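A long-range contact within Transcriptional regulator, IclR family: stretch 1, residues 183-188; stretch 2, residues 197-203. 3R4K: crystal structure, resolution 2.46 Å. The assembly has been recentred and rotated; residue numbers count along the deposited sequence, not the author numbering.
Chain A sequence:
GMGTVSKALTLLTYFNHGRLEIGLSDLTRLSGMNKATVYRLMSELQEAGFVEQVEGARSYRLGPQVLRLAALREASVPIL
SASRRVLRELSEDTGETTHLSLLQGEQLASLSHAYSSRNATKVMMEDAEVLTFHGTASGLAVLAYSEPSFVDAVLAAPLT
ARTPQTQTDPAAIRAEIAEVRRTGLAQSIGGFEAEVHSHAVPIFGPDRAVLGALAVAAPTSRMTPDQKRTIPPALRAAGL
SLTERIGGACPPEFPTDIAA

Stretch 1 (183-188) TGLAQS
Stretch 2 (197-203) HSHAVPI

The contact between residues 183-188 and 197-203 is an antiparallel pairing of two β-strands, held by main-chain hydrogen bonds and reinforced on one face of the sheet by a glutamine that contacts two histidines. It illustrates a general principle: the backbone fixes the register, and the alternation of side chains then decides which residues can meet.

The first stretch enters the sheet from a helix. T183, the last helical residue here (phi/psi -101/-17, chi1 p at 65°), does not touch the second stretch. G184 is the first residue to leave helical phi/psi, with positive phi (76/13), a conformation that by itself favours glycine, and its O lies 3.6 Å from CG1 of V201 and also 3.6 Å from CD of P202. L185 is already extended (-146/137), and the strand begins at A186 (-114/145) and runs through Q187 (-129/143) and S188 (-149/127), continuing later in the chain. Opposite it, residues 197-203 are β throughout, with phi from -147° to -76° and psi from 113° to 153°. The strand axes approach to 4.8 Å, with 158° between their N-to-C directions.

Two hydrogen-bonded pairs flank one that is not. In the first, A186 N donates to A200 O and A200 N returns the bond to A186 O, both at 2.8 Å, with CA atoms 5.1 Å apart. In the second, S188 N reaches S198 O at 3.0 Å and S198 N reaches S188 O at 2.9 Å, the latter nearly linear at 176°; here the CA atoms are 5.3 Å apart. Between them, Q187 and H199 form the non-hydrogen-bonded pair, and their CA atoms draw in to 4.6 Å. The CA atoms of this narrow pair also face carbonyls, with Q187 CA 3.3 Å from S198 O and H199 CA 3.3 Å from A186 O, as CA-H...O contacts.

A186, S188, S198 and A200 place their side chains on one face. The S198 hydroxyl, at an unusual chi1 of 6°, adds a weak hydrogen bond from OG to S188 O at 3.4 Å; S188 has chi1 t (178°), and its OG is satisfied elsewhere in the structure.

Q187 and H199 share the other face. With chi angles of -93°, -176° and 76°, Q187 lays its CG over one face of the H199 ring, 3.7 Å from the centroid and 26° off the normal, a CH-π contact. H199 is m, with chi2 79°. The glutamine carboxamide continues to H197 (chi1 t at -171°, chi2 139°), whose NE2 donates to Q187 OE1 at 2.9 Å and 149°, near the plane of the ring. H199 NE2 lies 3.5 Å from Q187 OE1, but the angle is too poor for a hydrogen bond.

L185 (chi1 t, chi2 137°) makes an apolar contact through its CD1, 3.8 Å from V201 CG1 (V201 chi1 m); its CD2 approaches the edge of the H199 ring, 4.0 Å from H199 CD2. I203 (chi1 and chi2 both m) lies beyond reach.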

# COMPACT_ATOMS: atom_id res chain seq x y z
N THR A 183 -13.27 -23.21 9.66
CA THR A 183 -14.46 -22.42 9.99
C THR A 183 -14.28 -20.90 9.84
O THR A 183 -15.28 -20.19 9.77
CB THR A 183 -14.93 -22.74 11.42
OG1 THR A 183 -13.93 -22.32 12.35
CG2 THR A 183 -15.25 -24.22 11.61
N GLY A 184 -13.03 -20.43 9.79
CA GLY A 184 -12.72 -19.01 9.65
C GLY A 184 -12.91 -18.18 10.91
O GLY A 184 -12.91 -16.94 10.84
N LEU A 185 -13.07 -18.85 12.07
CA LEU A 185 -13.29 -18.24 13.39
C LEU A 185 -12.61 -19.06 14.49
O LEU A 185 -12.70 -20.30 14.50
CB LEU A 185 -14.80 -18.11 13.67
CG LEU A 185 -15.20 -17.23 14.85
CD1 LEU A 185 -16.36 -16.36 14.49
CD2 LEU A 185 -15.57 -18.06 16.05
N ALA A 186 -11.96 -18.36 15.44
CA ALA A 186 -11.27 -18.96 16.58
C ALA A 186 -11.96 -18.58 17.88
O ALA A 186 -12.47 -17.47 18.03
CB ALA A 186 -9.81 -18.51 16.61
N GLN A 187 -11.96 -19.52 18.83
CA GLN A 187 -12.50 -19.35 20.18
C GLN A 187 -11.45 -19.78 21.21
O GLN A 187 -10.70 -20.72 20.96
CB GLN A 187 -13.80 -20.13 20.36
CG GLN A 187 -15.04 -19.32 20.06
CD GLN A 187 -16.30 -20.10 20.33
OE1 GLN A 187 -16.72 -20.31 21.48
NE2 GLN A 187 -16.93 -20.58 19.28
N SER A 188 -11.39 -19.07 22.35
CA SER A 188 -10.46 -19.37 23.45
C SER A 188 -11.07 -18.96 24.78
O SER A 188 -11.52 -17.82 24.94
CB SER A 188 -9.11 -18.69 23.25
OG SER A 188 -8.22 -18.95 24.33
N HIS A 197 -13.87 -15.26 27.84
CA HIS A 197 -14.24 -16.04 26.66
C HIS A 197 -14.11 -15.14 25.44
O HIS A 197 -14.87 -14.17 25.31
CB HIS A 197 -15.66 -16.62 26.78
CG HIS A 197 -16.02 -17.60 25.71
ND1 HIS A 197 -16.73 -18.75 26.00
CD2 HIS A 197 -15.74 -17.58 24.38
CE1 HIS A 197 -16.88 -19.38 24.84
NE2 HIS A 197 -16.29 -18.71 23.85
N SER A 198 -13.15 -15.43 24.56
CA SER A 198 -12.91 -14.64 23.36
C SER A 198 -13.24 -15.38 22.06
O SER A 198 -13.13 -16.61 21.98
CB SER A 198 -11.47 -14.13 23.32
OG SER A 198 -10.62 -14.63 24.34
N HIS A 199 -13.66 -14.61 21.05
CA HIS A 199 -13.97 -14.99 19.67
C HIS A 199 -13.11 -14.13 18.77
O HIS A 199 -13.03 -12.92 19.00
CB HIS A 199 -15.45 -14.75 19.34
CG HIS A 199 -16.41 -15.70 19.98
ND1 HIS A 199 -16.79 -15.56 21.30
CD2 HIS A 199 -17.12 -16.70 19.42
CE1 HIS A 199 -17.67 -16.52 21.52
NE2 HIS A 199 -17.90 -17.23 20.41
N ALA A 200 -12.48 -14.71 17.73
CA ALA A 200 -11.65 -13.91 16.83
C ALA A 200 -11.67 -14.42 15.41
O ALA A 200 -11.80 -15.62 15.17
CB ALA A 200 -10.21 -13.85 17.32
N VAL A 201 -11.55 -13.48 14.47
CA VAL A 201 -11.49 -13.73 13.03
C VAL A 201 -10.20 -13.12 12.48
O VAL A 201 -9.79 -12.06 12.97
CB VAL A 201 -12.75 -13.23 12.24
CG1 VAL A 201 -13.99 -14.04 12.59
CG2 VAL A 201 -12.99 -11.73 12.42
N PRO A 202 -9.55 -13.72 11.47
CA PRO A 202 -8.34 -13.09 10.92
C PRO A 202 -8.68 -11.91 10.01
O PRO A 202 -9.76 -11.84 9.43
CB PRO A 202 -7.70 -14.23 10.14
CG PRO A 202 -8.87 -15.06 9.68
CD PRO A 202 -9.89 -14.97 10.76
N ILE A 203 -7.74 -10.95 9.91
CA ILE A 203 -7.84 -9.78 9.05
C ILE A 203 -6.75 -9.97 8.01
O ILE A 203 -5.60 -10.29 8.36
CB ILE A 203 -7.73 -8.43 9.83
CG1 ILE A 203 -8.84 -8.30 10.91
CG2 ILE A 203 -7.73 -7.21 8.89
CD1 ILE A 203 -10.36 -8.34 10.40